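Endoglucanase E (Clostridium thermocellum, PDB 2WAO) probably removes acetyl groups from plant cell wall polysaccharides through its family 2 carbohydrate esterase domain, which also binds cellulose-type chains at its active site. Local coordinates at residues A[235-240]-A[277-282]; A[246-249]-A[253-256]. All coordinates share one frame; numbering follows the deposited sequence.

Contact 1. Residues A[235-240]-A[277-282]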
loop_
_atom_site.group_PDB
_atom_site.type_symbol
_atom_site.label_atom_id
_atom_site.label_comp_id
_atom_site.label_asym_id
_atom_site.label_seq_id
_atom_site.Cartn_x
_atom_site.Cartn_y
_atom_site.Cartn_z
ATOM N N LYS A 235 3.051 14.380 22.245
ATOM C CA LYS A 235 3.835 14.288 21.023
ATOM C C LYS A 235 3.097 13.444 19.966
ATOM O O LYS A 235 2.915 13.868 18.823
ATOM C CB LYS A 235 5.193 13.674 21.329
ATOM C CG LYS A 235 6.134 13.614 20.126
ATOM C CD LYS A 235 7.564 13.074 20.467
ATOM C CE LYS A 235 8.559 13.559 19.398
ATOM N NZ LYS A 235 9.791 12.696 19.223
ATOM N N PHE A 236 2.662 12.268 20.388
ATOM C CA PHE A 236 1.922 11.345 19.512
ATOM C C PHE A 236 0.556 11.900 19.018
ATOM O O PHE A 236 0.246 11.842 17.808
ATOM C CB PHE A 236 1.759 9.966 20.189
ATOM C CG PHE A 236 1.055 8.951 19.292
ATOM C CD1 PHE A 236 1.782 8.205 18.362
ATOM C CD2 PHE A 236 -0.327 8.808 19.343
ATOM C CE1 PHE A 236 1.147 7.283 17.520
ATOM C CE2 PHE A 236 -0.982 7.903 18.504
ATOM C CZ PHE A 236 -0.256 7.147 17.598
ATOM N N VAL A 237 -0.252 12.408 19.951
ATOM C CA VAL A 237 -1.541 12.945 19.620
ATOM C C VAL A 237 -1.378 14.144 18.684
ATOM O O VAL A 237 -2.075 14.254 17.683
ATOM C CB VAL A 237 -2.341 13.288 20.885
ATOM C CG1 VAL A 237 -3.607 14.140 20.515
ATOM C CG2 VAL A 237 -2.775 11.949 21.584
ATOM N N THR A 238 -0.437 15.029 19.000
ATOM C CA THR A 238 -0.200 16.193 18.102
ATOM C C THR A 238 0.256 15.762 16.687
ATOM O O THR A 238 -0.185 16.327 15.707
ATOM C CB THR A 238 0.772 17.205 18.778
ATOM O OG1 THR A 238 0.155 17.704 19.978
ATOM C CG2 THR A 238 1.072 18.387 17.854
ATOM N N ALA A 239 1.127 14.758 16.617
ATOM C CA ALA A 239 1.679 14.232 15.370
ATOM C C ALA A 239 0.535 13.626 14.545
ATOM O O ALA A 239 0.465 13.819 13.334
ATOM C CB ALA A 239 2.799 13.177 15.649
ATOM N N TYR A 240 -0.350 12.871 15.221
ATOM C CA TYR A 240 -1.457 12.229 14.528
ATOM C C TYR A 240 -2.413 13.296 13.983
ATOM O O TYR A 240 -2.789 13.250 12.817
ATOM C CB TYR A 240 -2.169 11.205 15.458
ATOM C CG TYR A 240 -2.842 10.057 14.690
ATOM C CD1 TYR A 240 -2.527 8.729 14.964
ATOM C CD2 TYR A 240 -3.803 10.304 13.689
ATOM C CE1 TYR A 240 -3.107 7.674 14.282
ATOM C CE2 TYR A 240 -4.384 9.229 12.969
ATOM C CZ TYR A 240 -4.028 7.938 13.266
ATOM O OH TYR A 240 -4.626 6.896 12.569
ATOM N N THR A 277 -8.149 7.037 19.657
ATOM C CA THR A 277 -9.578 7.333 19.764
ATOM C C THR A 277 -9.738 8.768 20.278
ATOM O O THR A 277 -10.721 9.429 19.940
ATOM C CB THR A 277 -10.354 6.338 20.686
ATOM O OG1 THR A 277 -9.727 6.341 21.973
ATOM C CG2 THR A 277 -10.373 4.904 20.103
ATOM N N GLU A 278 -8.785 9.252 21.085
ATOM C CA GLU A 278 -8.828 10.660 21.540
ATOM C C GLU A 278 -8.706 11.595 20.327
ATOM O O GLU A 278 -9.448 12.577 20.198
ATOM C CB GLU A 278 -7.744 10.941 22.582
ATOM C CG GLU A 278 -7.757 12.373 23.108
ATOM C CD GLU A 278 -6.859 12.548 24.344
ATOM O OE1 GLU A 278 -7.002 11.758 25.333
ATOM O OE2 GLU A 278 -5.987 13.469 24.287
ATOM N N VAL A 279 -7.784 11.263 19.435
ATOM C CA VAL A 279 -7.606 12.016 18.184
ATOM C C VAL A 279 -8.910 12.079 17.389
ATOM O O VAL A 279 -9.355 13.173 16.985
ATOM C CB VAL A 279 -6.415 11.448 17.346
ATOM C CG1 VAL A 279 -6.443 12.045 15.958
ATOM C CG2 VAL A 279 -5.061 11.726 18.054
ATOM N N VAL A 280 -9.567 10.925 17.182
ATOM C CA VAL A 280 -10.785 10.882 16.397
ATOM C C VAL A 280 -11.909 11.682 17.079
ATOM O O VAL A 280 -12.581 12.494 16.438
ATOM C CB VAL A 280 -11.248 9.404 16.101
ATOM C CG1 VAL A 280 -12.602 9.380 15.502
ATOM C CG2 VAL A 280 -10.245 8.675 15.192
ATOM N N ASN A 281 -12.125 11.427 18.361
ATOM C CA ASN A 281 -13.129 12.176 19.113
ATOM C C ASN A 281 -12.879 13.703 19.095
ATOM O O ASN A 281 -13.831 14.435 18.987
ATOM C CB ASN A 281 -13.233 11.662 20.555
ATOM C CG ASN A 281 -13.909 10.297 20.633
ATOM O OD1 ASN A 281 -13.513 9.450 21.423
ATOM N ND2 ASN A 281 -14.924 10.099 19.841
ATOM N N ASP A 282 -11.626 14.143 19.206
ATOM C CA ASP A 282 -11.291 15.579 19.135
ATOM C C ASP A 282 -11.586 16.128 17.734
ATOM O O ASP A 282 -12.146 17.220 17.596
ATOM C CB ASP A 282 -9.795 15.824 19.419
ATOM C CG ASP A 282 -9.426 15.686 20.899
ATOM O OD1 ASP A 282 -10.335 15.392 21.720
ATOM O OD2 ASP A 282 -8.219 15.879 21.235
#

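Contact 2. Residues A[246-249]-A[253-256]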
loop_
_atom_site.group_PDB
_atom_site.type_symbol
_atom_site.label_atom_id
_atom_site.label_comp_id
_atom_site.label_asym_id
_atom_site.label_seq_id
_atom_site.Cartn_x
_atom_site.Cartn_y
_atom_site.Cartn_z
ATOM N N GLU A 246 -3.142 17.493 7.414
ATOM C CA GLU A 246 -2.506 17.415 6.074
ATOM C C GLU A 246 -3.390 16.692 5.065
ATOM O O GLU A 246 -3.612 17.168 3.913
ATOM C CB GLU A 246 -1.178 16.710 6.180
ATOM C CG GLU A 246 -0.354 16.772 4.924
ATOM C CD GLU A 246 0.398 18.107 4.828
ATOM O OE1 GLU A 246 0.573 18.828 5.853
ATOM O OE2 GLU A 246 0.798 18.439 3.708
ATOM N N VAL A 247 -3.966 15.567 5.490
ATOM C CA VAL A 247 -4.775 14.755 4.604
ATOM C C VAL A 247 -6.023 15.582 4.257
ATOM O O VAL A 247 -6.429 15.648 3.120
ATOM C CB VAL A 247 -5.169 13.412 5.301
ATOM C CG1 VAL A 247 -6.265 12.658 4.468
ATOM C CG2 VAL A 247 -3.911 12.499 5.460
ATOM N N ARG A 248 -6.626 16.203 5.269
ATOM C CA ARG A 248 -7.840 17.002 5.085
ATOM C C ARG A 248 -7.586 18.223 4.166
ATOM O O ARG A 248 -8.478 18.636 3.367
ATOM C CB ARG A 248 -8.374 17.396 6.483
ATOM C CG ARG A 248 -9.576 18.348 6.469
ATOM C CD ARG A 248 -10.823 17.762 5.801
ATOM N NE ARG A 248 -11.459 16.639 6.520
ATOM C CZ ARG A 248 -11.777 15.465 5.955
ATOM N NH1 ARG A 248 -11.490 15.209 4.673
ATOM N NH2 ARG A 248 -12.405 14.531 6.656
ATOM N N ARG A 249 -6.389 18.788 4.276
ATOM C CA ARG A 249 -6.035 19.948 3.437
ATOM C C ARG A 249 -5.873 19.500 1.977
ATOM O O ARG A 249 -6.315 20.204 1.062
ATOM C CB ARG A 249 -4.788 20.648 3.954
ATOM C CG ARG A 249 -4.638 22.092 3.497
ATOM C CD ARG A 249 -3.417 22.768 4.124
ATOM N NE ARG A 249 -3.295 22.430 5.531
ATOM C CZ ARG A 249 -2.401 21.586 6.045
ATOM N NH1 ARG A 249 -1.459 21.031 5.265
ATOM N NH2 ARG A 249 -2.440 21.345 7.351
ATOM N N ASP A 253 -12.888 16.610 1.034
ATOM C CA ASP A 253 -14.113 15.819 1.000
ATOM C C ASP A 253 -13.904 14.330 1.394
ATOM O O ASP A 253 -14.868 13.563 1.428
ATOM C CB ASP A 253 -14.807 15.928 -0.396
ATOM C CG ASP A 253 -14.980 17.408 -0.874
ATOM O OD1 ASP A 253 -15.328 18.277 -0.047
ATOM O OD2 ASP A 253 -14.717 17.728 -2.069
ATOM N N ALA A 254 -12.656 13.914 1.689
ATOM C CA ALA A 254 -12.382 12.507 1.972
ATOM C C ALA A 254 -12.914 12.058 3.321
ATOM O O ALA A 254 -12.911 12.842 4.293
ATOM C CB ALA A 254 -10.876 12.227 1.903
ATOM N N HIS A 255 -13.347 10.794 3.377
ATOM C CA HIS A 255 -13.671 10.099 4.637
ATOM C C HIS A 255 -12.371 9.494 5.163
ATOM O O HIS A 255 -11.707 8.725 4.435
ATOM C CB HIS A 255 -14.680 8.994 4.380
ATOM C CG HIS A 255 -16.014 9.490 3.892
ATOM N ND1 HIS A 255 -17.105 9.584 4.725
ATOM C CD2 HIS A 255 -16.425 9.933 2.678
ATOM C CE1 HIS A 255 -18.144 10.044 4.044
ATOM N NE2 HIS A 255 -17.759 10.265 2.793
ATOM N N ILE A 256 -12.006 9.819 6.409
ATOM C CA ILE A 256 -10.674 9.390 6.929
ATOM C C ILE A 256 -10.882 8.315 8.012
ATOM O O ILE A 256 -11.575 8.571 9.023
ATOM C CB ILE A 256 -9.853 10.586 7.505
ATOM C CG1 ILE A 256 -9.632 11.651 6.398
ATOM C CG2 ILE A 256 -8.476 10.100 8.117
ATOM C CD1 ILE A 256 -8.987 12.982 6.927
#

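Contact 1. Residues A[235-240]-A[277-282]
Val237 and Val279 hold the point of nearest backbone approach, CA to CA 6.3 Å, between two helical segments, 235-240 and 277-282, whose axes come within 9.8 Å and whose N-to-C directions differ by 47°. Val279 does most of the work, since both its methyls are engaged. Val279 CG2 meets Val237 CG1 at 3.7 Å, the two valines lying alongside and pointing opposite ways, and the same Val279 CG2 lies 3.9 Å from Tyr240 CB. Val279 CG1, set anti to the backbone N (chi1 168°), reaches the next turn of the facing helix and touches Tyr240 CD2 at 3.9 Å, approaching the ring obliquely while the two side chains cross at about a right angle. Within its own helix, Phe236 brings CZ to the edge of the Tyr240 ring, in its plane. In the SGNH-hydrolase fold of this esterase domain, helices 233-250 and 266-285 are the consecutive connections before and after strand 255-260, and both rest on its Cys258, through Tyr240 from the first and Val280 from the second. The apolar seam gives way to charge at its margin: Glu278 OE2 comes loosely within 4.5 Å of Val237 CG2, while OE1 forms a salt bridge with Lys233, at the start of helix 233-250. Asp282 similarly pairs through OD2 with Lys241 of that helix and through OD1 with Arg285 of its own.

Contact 2. Residues A[246-249]-A[253-256]
The guanidinium of Arg248 has the CD1 methyl of Ile256 over one face, 3.7 Å above the plane and displaced from the centre of the group, while the carbonyl oxygen of Ala254 sits at its edge, close to the plane. That oxygen is gripped end-on by two nitrogens at once. Arg248 NH1 donates to Ala254 O at 2.8 Å in the carbonyl plane, on a lone pair, whereas Arg248 NH2 reaches the same oxygen at 2.9 Å, nearly in line with the C=O bond. Sharing one acceptor bends both bonds, with N-H...O angles of 147° for NH1 and 139° for NH2. The arginine gets there by folding: its chain turns at chi2 (63°) and again at chi3, bringing the head over to the incoming strand although the side chain does not set out toward it. Further partners fix the rotation of the group, as NE forms a salt bridge with Asp288 and NH1 also donates to Tyr251 O in the turn. The setting is the helix-to-strand half of a beta-alpha-beta crossover in the alpha/beta SGNH-hydrolase domain: helix 233-250 ends, the chain turns tightly, and strand 255-260 enters the parallel sheet between strands 216-220 and 291-295. Beside the polar grip, the ends of Val247 and Ile256 meet head-on, with Val247 CG1 at 3.7 Å from Ile256 CD1. Ile256 CD1 is thus shared, lying also 3.8 Å from Arg248 NH2, so the buried hydrophobic layer between helix and sheet runs directly up to the cationic head. The same layer takes in strand 216-220, where Val217 meets both Val247 and Ala254, and Ile219 meets Ile256.

Overall arrangement
Helix 233-250 serves both contacts, whose centres lie 15 Å apart, with nearest atoms about 6 Å apart. Contact 1 uses an early part of the helix and contact 2 a late one; along the chain, contact 2 is nested within the loop that contact 1 closes. Both are largely buried, but contact 1 lies within the helical layer that packs on the parallel sheet, whereas contact 2 joins that layer to the sheet, through the strand that follows the helix. Chemistry follows place. The helix pair meets through apolar branches with salt bridges at its margin, while the helix-to-strand turn adds an arginine that satisfies a backbone carbonyl just before the strand begins.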